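PDB 6XXW: beta-glucuronidase from Dictyoglomus thermophilum, which probably hydrolyses beta-glucuronides to release glucuronic acid, as a family 2 glycoside hydrolase. Local coordinates for residues Pro55-Asp60 and Phe177-Ile182; Val71-Tyr76 and Glu138-Asn143; Thr450-Thr455 and Arg491-Leu496; Gln485-Leu490 and Leu538-Phe543. One frame throughout, in Å; residues are numbered along the deposited sequence. Where two conformers were deposited one is given.

Overall arrangement
Contacts 1 and 2 lie in the family 2 sugar-binding domain, contacts 3 and 4 in the TIM barrel domain; contacts 2 and 4 are farthest apart, their centres about 47 Å from each other. Contacts 1 and 4 are buried, contacts 2 and 3 only partly so. The first two touch and reach the same sheet, contact 2 nested in the loop closed by contact 1. Contact 2 is a regular strand ladder with an apolar buried face and a more polar outer one, whereas contact 1 joins loops through backbone and side-chain hydrogen bonds. Contacts 3 and 4 share helix 482-497 and touch: both pair an apolar patch with acidic side chains of that helix.

Contact 1 of 4, residues Pro55-Asp60 and Phe177-Ile182; sequences PASFND and FNYSGI
Asn59 OD1 and the carboxylate of Asp60 both lie at the edge of the Tyr179 ring, near its plane, while CD2 of Phe177 sits over the centre of one ring face. Carboxylate and phenol planes stand almost square, 86° apart, and Tyr179 OH donates to Asp60 OD2 on its syn side at 2.6 Å. That hydroxyl also bonds Arg574. A phenylalanine in place of Tyr179 would probably leave Asp60 OD2 and Arg574 without this shared mate. Asparagine suits position 59 because its amide works both ways: OD1 takes Ser180 N on an in-plane lone pair at 3.0 Å, nearly straight at 171°, and ND2 serves Arg68 O and a water that bridges to Asn178 O. Its CG, anti to the carbonyl carbon (chi1 -55°), brings the amide to Ser180. The Phe58 ring brings CE2 to 3.6 Å from Ser180 CB, while the backbone N of Phe58 donates to Ser180 O at 2.9 Å. Gly181 fits where a side chain would hit Ala56 O. Contacts of Asn59, Phe58 and Gly181 tie two stretches of the jelly-roll-like sugar-binding domain together; Ser57 OG, bonded to Lys315, and Tyr179 link it to the TIM barrel domain.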
# COMPACT_ATOMS: atom_id res chain seq x y z
N PRO A 55 1.73 -12.09 -29.03
CA PRO A 55 2.88 -11.28 -28.65
C PRO A 55 2.99 -11.04 -27.14
O PRO A 55 1.97 -10.90 -26.46
CB PRO A 55 2.62 -9.96 -29.39
CG PRO A 55 1.13 -9.82 -29.31
CD PRO A 55 0.58 -11.23 -29.41
N ALA A 56 4.22 -10.98 -26.66
CA ALA A 56 4.54 -10.75 -25.25
C ALA A 56 6.05 -10.72 -25.07
O ALA A 56 6.78 -11.35 -25.84
CB ALA A 56 3.96 -11.85 -24.36
N SER A 57 6.52 -10.04 -24.05
CA SER A 57 7.89 -10.23 -23.62
C SER A 57 7.93 -11.55 -22.87
O SER A 57 6.96 -11.90 -22.20
CB SER A 57 8.31 -9.09 -22.69
OG SER A 57 8.29 -7.84 -23.35
N PHE A 58 9.04 -12.30 -22.96
CA PHE A 58 9.06 -13.58 -22.25
C PHE A 58 9.48 -13.45 -20.78
O PHE A 58 9.35 -14.43 -20.04
CB PHE A 58 9.98 -14.60 -22.96
CG PHE A 58 11.44 -14.19 -23.06
CD1 PHE A 58 12.27 -14.23 -21.95
CD2 PHE A 58 11.98 -13.78 -24.27
CE1 PHE A 58 13.63 -13.85 -22.05
CE2 PHE A 58 13.33 -13.40 -24.38
CZ PHE A 58 14.15 -13.45 -23.26
N ASN A 59 9.92 -12.27 -20.35
CA ASN A 59 10.65 -12.14 -19.09
C ASN A 59 9.77 -12.40 -17.86
O ASN A 59 10.23 -13.00 -16.88
CB ASN A 59 11.31 -10.76 -19.01
CG ASN A 59 12.20 -10.47 -20.22
OD1 ASN A 59 11.71 -10.09 -21.28
ND2 ASN A 59 13.51 -10.64 -20.06
N ASP A 60 8.52 -11.94 -17.88
CA ASP A 60 7.66 -12.02 -16.69
C ASP A 60 6.61 -13.13 -16.79
O ASP A 60 5.72 -13.20 -15.93
CB ASP A 60 6.97 -10.68 -16.44
CG ASP A 60 7.96 -9.58 -16.04
OD1 ASP A 60 9.07 -9.91 -15.55
OD2 ASP A 60 7.64 -8.39 -16.21
N PHE A 177 13.36 -1.33 -18.80
CA PHE A 177 13.89 -2.68 -18.74
C PHE A 177 14.08 -3.26 -20.14
O PHE A 177 13.26 -3.05 -21.03
CB PHE A 177 12.95 -3.60 -17.94
CG PHE A 177 13.49 -4.99 -17.75
CD1 PHE A 177 14.69 -5.19 -17.06
CD2 PHE A 177 12.83 -6.09 -18.25
CE1 PHE A 177 15.20 -6.47 -16.88
CE2 PHE A 177 13.33 -7.37 -18.07
CZ PHE A 177 14.52 -7.55 -17.40
N ASN A 178 15.16 -4.03 -20.31
CA ASN A 178 15.48 -4.66 -21.60
C ASN A 178 14.61 -5.90 -21.83
O ASN A 178 15.10 -7.02 -21.98
CB ASN A 178 16.96 -5.00 -21.65
CG ASN A 178 17.42 -5.46 -23.04
OD1 ASN A 178 17.04 -4.88 -24.07
ND2 ASN A 178 18.24 -6.50 -23.06
N TYR A 179 13.29 -5.68 -21.83
CA TYR A 179 12.35 -6.75 -22.17
C TYR A 179 12.65 -7.30 -23.57
O TYR A 179 13.01 -6.54 -24.48
CB TYR A 179 10.92 -6.23 -22.15
CG TYR A 179 10.23 -6.21 -20.79
CD1 TYR A 179 10.03 -7.37 -20.05
CD2 TYR A 179 9.74 -5.00 -20.27
CE1 TYR A 179 9.39 -7.34 -18.80
CE2 TYR A 179 9.10 -4.96 -19.03
CZ TYR A 179 8.93 -6.12 -18.31
OH TYR A 179 8.28 -6.05 -17.10
N SER A 180 12.47 -8.60 -23.74
CA SER A 180 12.73 -9.24 -25.02
C SER A 180 11.64 -10.25 -25.35
O SER A 180 10.87 -10.70 -24.48
CB SER A 180 14.09 -9.94 -25.04
OG SER A 180 14.34 -10.48 -26.34
N GLY A 181 11.60 -10.63 -26.62
CA GLY A 181 10.61 -11.54 -27.14
C GLY A 181 9.98 -10.97 -28.39
O GLY A 181 10.46 -9.99 -28.97
N ILE A 182 8.88 -11.60 -28.82
CA ILE A 182 8.12 -11.13 -29.97
C ILE A 182 7.01 -10.23 -29.43
O ILE A 182 6.00 -10.71 -28.92
CB ILE A 182 7.55 -12.29 -30.80
CG1 ILE A 182 8.68 -13.20 -31.30
CG2 ILE A 182 6.78 -11.72 -32.01
CD1 ILE A 182 8.17 -14.52 -31.88
O HOH W 1 15.47 -9.68 -21.72

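Contact 2 of 4, residues Val71-Tyr76 and Glu138-Asn143; sequences VGRVYY and EIMVDN
Arg73 reaches across its strand neighbours Met140 and Asp142 in a chain that starts beside the backbone N (chi1 -69°) and then stays extended to NE. Its CB lies near Met140 SD, and CG comes to 3.6 Å from that sulfur while also approaching Asp142 OD2. CD still runs along the sulfur, and NE is 3.5 Å from Asp142 OD2, which lies over a face of the guanidinium, so charge alone links the two. At the tip NH1 finds Glu44, and Asp142 OD1 turns to Thr144. On the same face of the sheet, Met140 CG packs on Tyr75 CE2 at 3.4 Å, the two side chains running alongside each other. The reverse face is apolar: Val74 CG2 meets Val141 CB at 4.1 Å, and Tyr76 and Ile139 turn with them toward Trp39, Phe41 and Ile182. Where the ladder frays, Asn143 OD1 takes Gly72 N at 2.8 Å in its carbonyl plane, and ND2 bonds to Tyr70 O. Were an alanine to replace Asn143, Gly72 N and Tyr70 O would probably lose their partners, with a weak backbone bond, Asn143 N to Gly72 O, left holding this end. Gly72 suits backbone angles at which a CB would jam against the preceding carbonyl. Backbone bonds such as Val74 N to Val141 O (2.9 Å) make this a regular antiparallel ladder of the beta-sandwich sugar-binding domain.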
# COMPACT_ATOMS: atom_id res chain seq x y z
N VAL A 71 20.10 -13.49 -21.11
CA VAL A 71 20.75 -12.71 -22.16
C VAL A 71 21.29 -13.69 -23.20
O VAL A 71 22.11 -14.56 -22.87
CB VAL A 71 21.89 -11.81 -21.64
CG1 VAL A 71 22.57 -11.12 -22.81
CG2 VAL A 71 21.36 -10.75 -20.67
N GLY A 72 20.83 -13.55 -24.44
CA GLY A 72 21.21 -14.48 -25.48
C GLY A 72 20.07 -14.76 -26.43
O GLY A 72 19.16 -13.94 -26.57
N ARG A 73 20.10 -15.92 -27.07
CA ARG A 73 19.14 -16.26 -28.11
C ARG A 73 18.03 -17.13 -27.55
O ARG A 73 18.27 -18.04 -26.76
CB ARG A 73 19.85 -16.99 -29.26
CG ARG A 73 20.77 -16.07 -30.05
CD ARG A 73 21.49 -16.77 -31.19
NE ARG A 73 22.59 -15.95 -31.70
CZ ARG A 73 23.85 -16.03 -31.27
NH1 ARG A 73 24.19 -16.89 -30.32
NH2 ARG A 73 24.79 -15.25 -31.80
N VAL A 74 16.80 -16.83 -27.97
CA VAL A 74 15.66 -17.68 -27.65
C VAL A 74 14.99 -18.03 -28.97
O VAL A 74 15.21 -17.39 -30.00
CB VAL A 74 14.67 -17.01 -26.67
CG1 VAL A 74 15.42 -16.51 -25.42
CG2 VAL A 74 13.92 -15.87 -27.35
N TYR A 75 14.17 -19.08 -28.94
CA TYR A 75 13.62 -19.67 -30.17
C TYR A 75 12.14 -19.93 -29.96
O TYR A 75 11.75 -20.60 -29.00
CB TYR A 75 14.35 -20.97 -30.54
CG TYR A 75 15.83 -20.75 -30.70
CD1 TYR A 75 16.67 -20.73 -29.59
CD2 TYR A 75 16.39 -20.53 -31.95
CE1 TYR A 75 18.04 -20.49 -29.72
CE2 TYR A 75 17.76 -20.31 -32.10
CZ TYR A 75 18.57 -20.29 -30.98
OH TYR A 75 19.92 -20.07 -31.12
N TYR A 76 11.32 -19.38 -30.85
CA TYR A 76 9.88 -19.60 -30.88
C TYR A 76 9.54 -20.55 -32.02
O TYR A 76 10.19 -20.50 -33.07
CB TYR A 76 9.14 -18.28 -31.09
CG TYR A 76 9.16 -17.31 -29.93
CD1 TYR A 76 10.27 -16.53 -29.67
CD2 TYR A 76 8.03 -17.15 -29.12
CE1 TYR A 76 10.28 -15.60 -28.62
CE2 TYR A 76 8.03 -16.23 -28.06
CZ TYR A 76 9.15 -15.47 -27.82
OH TYR A 76 9.13 -14.56 -26.78
N GLU A 138 9.81 -20.87 -37.29
CA GLU A 138 10.66 -20.69 -36.12
C GLU A 138 11.26 -19.29 -36.18
O GLU A 138 11.69 -18.84 -37.24
CB GLU A 138 11.75 -21.76 -36.05
CG GLU A 138 11.19 -23.16 -35.84
CD GLU A 138 12.24 -24.23 -35.93
OE1 GLU A 138 12.71 -24.69 -34.86
OE2 GLU A 138 12.61 -24.61 -37.07
N ILE A 139 11.26 -18.61 -35.04
CA ILE A 139 11.77 -17.26 -34.95
C ILE A 139 12.81 -17.23 -33.84
O ILE A 139 12.51 -17.57 -32.69
CB ILE A 139 10.66 -16.22 -34.69
CG1 ILE A 139 9.68 -16.22 -35.87
CG2 ILE A 139 11.29 -14.81 -34.47
CD1 ILE A 139 8.41 -15.42 -35.67
N MET A 140 14.05 -16.88 -34.20
CA MET A 140 15.09 -16.66 -33.22
C MET A 140 15.11 -15.18 -32.87
O MET A 140 15.01 -14.32 -33.74
CB MET A 140 16.46 -17.10 -33.78
CG MET A 140 17.62 -17.03 -32.80
SD MET A 140 18.23 -15.34 -32.46
CE MET A 140 18.82 -14.82 -34.07
N VAL A 141 15.23 -14.89 -31.58
CA VAL A 141 15.32 -13.52 -31.09
C VAL A 141 16.51 -13.44 -30.15
O VAL A 141 16.66 -14.29 -29.27
CB VAL A 141 14.03 -13.08 -30.36
CG1 VAL A 141 14.16 -11.63 -29.89
CG2 VAL A 141 12.79 -13.26 -31.26
N ASP A 142 17.35 -12.43 -30.32
CA ASP A 142 18.55 -12.22 -29.52
C ASP A 142 18.42 -10.86 -28.85
O ASP A 142 18.21 -9.86 -29.54
CB ASP A 142 19.81 -12.30 -30.40
CG ASP A 142 21.11 -12.39 -29.61
OD1 ASP A 142 21.17 -11.99 -28.43
OD2 ASP A 142 22.12 -12.85 -30.18
N ASN A 143 18.50 -10.83 -27.52
CA ASN A 143 18.37 -9.57 -26.78
C ASN A 143 19.72 -8.98 -26.38
O ASN A 143 19.75 -8.02 -25.61
CB ASN A 143 17.48 -9.76 -25.54
CG ASN A 143 18.07 -10.73 -24.55
OD1 ASN A 143 19.08 -11.37 -24.83
ND2 ASN A 143 17.46 -10.83 -23.36

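Contact 3 of 4, residues Thr450-Thr455 and Arg491-Leu496; sequences TKASET and REWYEL
Trp493 holds CG opposite its carbonyl carbon (chi1 -76°), and chi2 of 95° turns the indole so that one face receives Ala452. CB of Ala452 stands over the five-membered ring in a CH-pi contact, 3.4 Å from CE2 of Trp493 and 11° off the ring normal. Alanine suits the place because its small methyl can stand directly over the ring, 3.3 Å above its plane. Thr450 O comes to the ring edge, 3.3 Å from CZ2 of Trp493, and also accepts from Arg468. Thr455 crosses the indole at about a right angle, its CG2 3.8 Å from CZ3 of Trp493, while its OG1 bonds to Glu448. Leu496 adds CD1 at 4.1 Å from Ala452 CB. Beyond this patch Glu492 extends toward Lys451 NZ, a salt bridge doubtful in detail, since the lysine has alternate conformers and the spacing is very short. Lys451 O takes Glu454 N and Thr455 N, tightening the loop. After strand 444-448 this loop meets helix 482-497, outside the strands as usual in a TIM barrel. Thr450 OG1 bonds Thr419 and a Tris molecule, probably from the crystallisation liquor, consistent with a pocket at the C-terminal ends of the barrel strands.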
# COMPACT_ATOMS: atom_id res chain seq x y z
N THR A 450 20.93 17.81 -21.71
CA THR A 450 22.11 18.68 -21.71
C THR A 450 21.72 20.11 -21.33
O THR A 450 20.58 20.53 -21.52
CB THR A 450 22.76 18.65 -23.11
OG1 THR A 450 23.10 17.31 -23.47
CG2 THR A 450 24.05 19.50 -23.19
N LYS A 451 22.69 20.84 -20.79
CA LYS A 451 22.51 22.27 -20.55
C LYS A 451 22.37 23.02 -21.87
O LYS A 451 22.97 22.66 -22.88
CB LYS A 451 23.70 22.81 -19.74
CG LYS A 451 23.86 24.32 -19.76
CD LYS A 451 23.31 24.97 -18.51
CE LYS A 451 23.25 26.48 -18.69
NZ LYS A 451 23.15 26.84 -20.13
N ALA A 452 21.54 24.08 -21.85
CA ALA A 452 21.25 24.82 -23.08
C ALA A 452 22.51 25.31 -23.78
O ALA A 452 22.65 25.17 -25.01
CB ALA A 452 20.34 26.01 -22.75
N SER A 453 23.45 25.87 -23.02
CA SER A 453 24.66 26.42 -23.62
C SER A 453 25.66 25.36 -24.03
O SER A 453 26.64 25.69 -24.70
CB SER A 453 25.32 27.40 -22.64
OG SER A 453 25.76 26.73 -21.48
N GLU A 454 25.43 24.09 -23.67
CA GLU A 454 26.40 23.05 -23.99
C GLU A 454 25.99 22.18 -25.18
O GLU A 454 26.88 21.59 -25.80
CB GLU A 454 26.65 22.15 -22.78
CG GLU A 454 27.00 22.94 -21.52
CD GLU A 454 27.67 22.09 -20.46
OE1 GLU A 454 27.21 20.95 -20.21
OE2 GLU A 454 28.66 22.56 -19.85
N THR A 455 24.70 22.06 -25.50
CA THR A 455 24.34 21.16 -26.58
C THR A 455 24.83 21.71 -27.92
O THR A 455 24.67 22.89 -28.22
CB THR A 455 22.82 20.90 -26.65
OG1 THR A 455 22.53 20.24 -27.89
CG2 THR A 455 22.00 22.20 -26.55
N ARG A 491 14.36 30.48 -20.32
CA ARG A 491 14.67 31.73 -21.01
C ARG A 491 16.01 31.64 -21.74
O ARG A 491 16.18 32.25 -22.81
CB ARG A 491 14.69 32.90 -20.03
CG ARG A 491 13.31 33.25 -19.47
CD ARG A 491 13.33 34.60 -18.74
NE ARG A 491 12.00 34.96 -18.24
CZ ARG A 491 11.05 35.51 -18.99
NH1 ARG A 491 11.27 35.80 -20.26
NH2 ARG A 491 9.87 35.80 -18.45
N GLU A 492 16.96 30.89 -21.20
CA GLU A 492 18.23 30.74 -21.90
C GLU A 492 18.08 29.86 -23.14
O GLU A 492 18.73 30.12 -24.16
CB GLU A 492 19.31 30.18 -20.98
CG GLU A 492 20.72 30.36 -21.56
CD GLU A 492 21.77 29.53 -20.85
OE1 GLU A 492 21.39 28.67 -20.04
OE2 GLU A 492 22.98 29.75 -21.11
N TRP A 493 17.25 28.81 -23.08
CA TRP A 493 16.99 28.05 -24.30
C TRP A 493 16.42 28.95 -25.39
O TRP A 493 16.82 28.85 -26.56
CB TRP A 493 16.04 26.89 -24.04
CG TRP A 493 16.67 25.72 -23.34
CD1 TRP A 493 16.66 25.48 -21.99
CD2 TRP A 493 17.39 24.63 -23.94
NE1 TRP A 493 17.33 24.30 -21.72
CE2 TRP A 493 17.79 23.77 -22.89
CE3 TRP A 493 17.74 24.29 -25.26
CZ2 TRP A 493 18.51 22.59 -23.12
CZ3 TRP A 493 18.46 23.12 -25.48
CH2 TRP A 493 18.84 22.28 -24.42
N TYR A 494 15.47 29.82 -25.04
CA TYR A 494 14.85 30.62 -26.07
C TYR A 494 15.79 31.70 -26.58
O TYR A 494 15.81 32.00 -27.78
CB TYR A 494 13.56 31.27 -25.58
CG TYR A 494 12.85 31.95 -26.73
CD1 TYR A 494 12.37 31.21 -27.80
CD2 TYR A 494 12.72 33.34 -26.78
CE1 TYR A 494 11.75 31.82 -28.88
CE2 TYR A 494 12.09 33.96 -27.84
CZ TYR A 494 11.61 33.19 -28.89
OH TYR A 494 10.99 33.79 -29.96
N GLU A 495 16.58 32.29 -25.68
CA GLU A 495 17.52 33.33 -26.07
C GLU A 495 18.59 32.80 -27.01
O GLU A 495 19.03 33.50 -27.93
CB GLU A 495 18.15 33.94 -24.81
CG GLU A 495 19.31 34.91 -25.05
CD GLU A 495 18.94 36.08 -25.95
OE1 GLU A 495 19.78 36.49 -26.78
OE2 GLU A 495 17.81 36.61 -25.82
N LEU A 496 19.02 31.55 -26.81
CA LEU A 496 20.06 30.98 -27.66
C LEU A 496 19.51 30.50 -29.00
O LEU A 496 20.20 30.61 -30.02
CB LEU A 496 20.76 29.82 -26.96
CG LEU A 496 21.63 30.22 -25.76
CD1 LEU A 496 22.10 28.99 -24.99
CD2 LEU A 496 22.80 31.06 -26.24

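Contact 4 of 4, residues Gln485-Leu490 and Leu538-Phe543; sequences QLERDL and LDRLDF
Charge pairing joins Glu487 to Arg540. With CG anti to the backbone N (chi1 170°) and the chain extended beyond it, Glu487 carries OE2 to the guanidinium edge, 2.5 Å from Arg540 NH1, a spacing so short that its exact length is doubtful; the bond from Arg540 NH2, at 3.0 Å, is weak. The planes are 44° apart, and OE2 alone takes both N-H groups, OE1 being turned to Arg491 NE; two arginines would probably stabilise the glutamate's charge. Apolar packing forms the buried half. Leu490 CD1 presses on Leu538 CD2 at 3.5 Å, tighter than usual, and Leu490 CB meets Leu541 CD1 at 3.8 Å, the two leucines crossing at about a right angle. Leucine suits the place because its bulk from CB to CD1 reaches both partners. A backbone carbonyl is met too: Leu490 O lies 3.4 Å from CE1 of Phe543, whose ring stacks with Tyr494. Leu541 N to Leu538 O closes a type I turn that aims Arg540 and Leu541 at the helix. Helix 482-497 rests against the loop joining helix 524-538 to strand 544-550, with Leu486 on Phe534 and Val537, Leu538 on Leu503 of strand 501-505, and Gln485 bonded to Met162 of a neighbouring subunit.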
# COMPACT_ATOMS: atom_id res chain seq x y z
N GLN A 485 15.04 28.24 -10.88
CA GLN A 485 15.89 27.51 -11.81
C GLN A 485 15.22 27.29 -13.16
O GLN A 485 15.85 27.44 -14.21
CB GLN A 485 16.30 26.17 -11.20
CG GLN A 485 17.04 26.31 -9.88
CD GLN A 485 17.42 24.97 -9.28
OE1 GLN A 485 16.76 23.96 -9.53
NE2 GLN A 485 18.48 24.95 -8.47
N LEU A 486 13.93 26.96 -13.16
CA LEU A 486 13.28 26.59 -14.41
C LEU A 486 13.08 27.80 -15.30
O LEU A 486 13.30 27.71 -16.52
CB LEU A 486 11.95 25.89 -14.13
CG LEU A 486 11.24 25.41 -15.40
CD1 LEU A 486 12.08 24.39 -16.15
CD2 LEU A 486 9.84 24.85 -15.06
N GLU A 487 12.68 28.94 -14.73
CA GLU A 487 12.47 30.12 -15.56
C GLU A 487 13.78 30.59 -16.18
O GLU A 487 13.83 30.91 -17.37
CB GLU A 487 11.82 31.25 -14.76
CG GLU A 487 11.82 32.56 -15.54
CD GLU A 487 10.73 33.53 -15.10
OE1 GLU A 487 10.57 34.57 -15.77
OE2 GLU A 487 10.05 33.26 -14.09
N ARG A 488 14.85 30.65 -15.38
CA ARG A 488 16.15 31.04 -15.92
C ARG A 488 16.60 30.10 -17.03
O ARG A 488 17.13 30.55 -18.06
CB ARG A 488 17.20 31.06 -14.80
CG ARG A 488 17.09 32.25 -13.86
CD ARG A 488 17.73 31.95 -12.50
NE ARG A 488 19.18 31.93 -12.57
CZ ARG A 488 19.94 33.01 -12.49
NH1 ARG A 488 19.39 34.20 -12.33
NH2 ARG A 488 21.26 32.90 -12.56
N ASP A 489 16.42 28.80 -16.83
CA ASP A 489 16.86 27.83 -17.83
C ASP A 489 16.10 27.99 -19.13
O ASP A 489 16.70 28.13 -20.20
CB ASP A 489 16.70 26.41 -17.29
CG ASP A 489 17.36 25.37 -18.17
OD1 ASP A 489 18.46 25.65 -18.69
OD2 ASP A 489 16.80 24.28 -18.34
N LEU A 490 14.76 28.01 -19.06
CA LEU A 490 13.96 28.06 -20.28
C LEU A 490 14.16 29.36 -21.03
O LEU A 490 14.11 29.37 -22.27
CB LEU A 490 12.49 27.83 -19.96
CG LEU A 490 12.17 26.43 -19.45
CD1 LEU A 490 10.71 26.29 -19.09
CD2 LEU A 490 12.59 25.38 -20.48
N LEU A 538 5.72 27.68 -16.78
CA LEU A 538 5.47 27.62 -18.22
C LEU A 538 4.41 28.62 -18.65
O LEU A 538 4.48 29.20 -19.74
CB LEU A 538 5.05 26.21 -18.64
CG LEU A 538 5.96 25.05 -18.23
CD1 LEU A 538 5.41 23.76 -18.83
CD2 LEU A 538 7.40 25.31 -18.68
N ASP A 539 3.41 28.85 -17.79
CA ASP A 539 2.32 29.74 -18.17
C ASP A 539 2.80 31.17 -18.35
O ASP A 539 2.12 31.96 -19.01
CB ASP A 539 1.21 29.69 -17.13
CG ASP A 539 0.43 28.39 -17.17
OD1 ASP A 539 0.47 27.69 -18.20
OD2 ASP A 539 -0.22 28.07 -16.16
N ARG A 540 3.94 31.53 -17.78
CA ARG A 540 4.46 32.89 -17.88
C ARG A 540 5.38 33.08 -19.07
O ARG A 540 5.88 34.20 -19.28
CB ARG A 540 5.18 33.25 -16.58
CG ARG A 540 4.22 33.19 -15.40
CD ARG A 540 4.81 33.80 -14.16
NE ARG A 540 5.67 32.86 -13.45
CZ ARG A 540 6.99 32.94 -13.43
NH1 ARG A 540 7.59 33.93 -14.09
NH2 ARG A 540 7.71 32.05 -12.76
N LEU A 541 5.60 32.04 -19.87
CA LEU A 541 6.58 32.06 -20.96
C LEU A 541 5.85 31.83 -22.28
O LEU A 541 5.40 30.71 -22.56
CB LEU A 541 7.66 31.00 -20.72
CG LEU A 541 8.38 31.07 -19.37
CD1 LEU A 541 9.38 29.92 -19.23
CD2 LEU A 541 9.09 32.41 -19.21
N ASP A 542 5.76 32.87 -23.11
CA ASP A 542 4.97 32.76 -24.33
C ASP A 542 5.64 31.90 -25.41
O ASP A 542 4.98 31.56 -26.40
CB ASP A 542 4.65 34.16 -24.89
CG ASP A 542 5.87 34.92 -25.41
OD1 ASP A 542 7.01 34.39 -25.38
OD2 ASP A 542 5.69 36.06 -25.86
N PHE A 543 6.89 31.51 -25.23
CA PHE A 543 7.57 30.66 -26.20
C PHE A 543 7.48 29.17 -25.85
O PHE A 543 7.95 28.34 -26.63
CB PHE A 543 9.04 31.08 -26.35
CG PHE A 543 9.79 31.19 -25.04
CD1 PHE A 543 10.29 30.06 -24.41
CD2 PHE A 543 10.00 32.43 -24.45
CE1 PHE A 543 10.98 30.16 -23.20
CE2 PHE A 543 10.69 32.54 -23.26
CZ PHE A 543 11.18 31.40 -22.63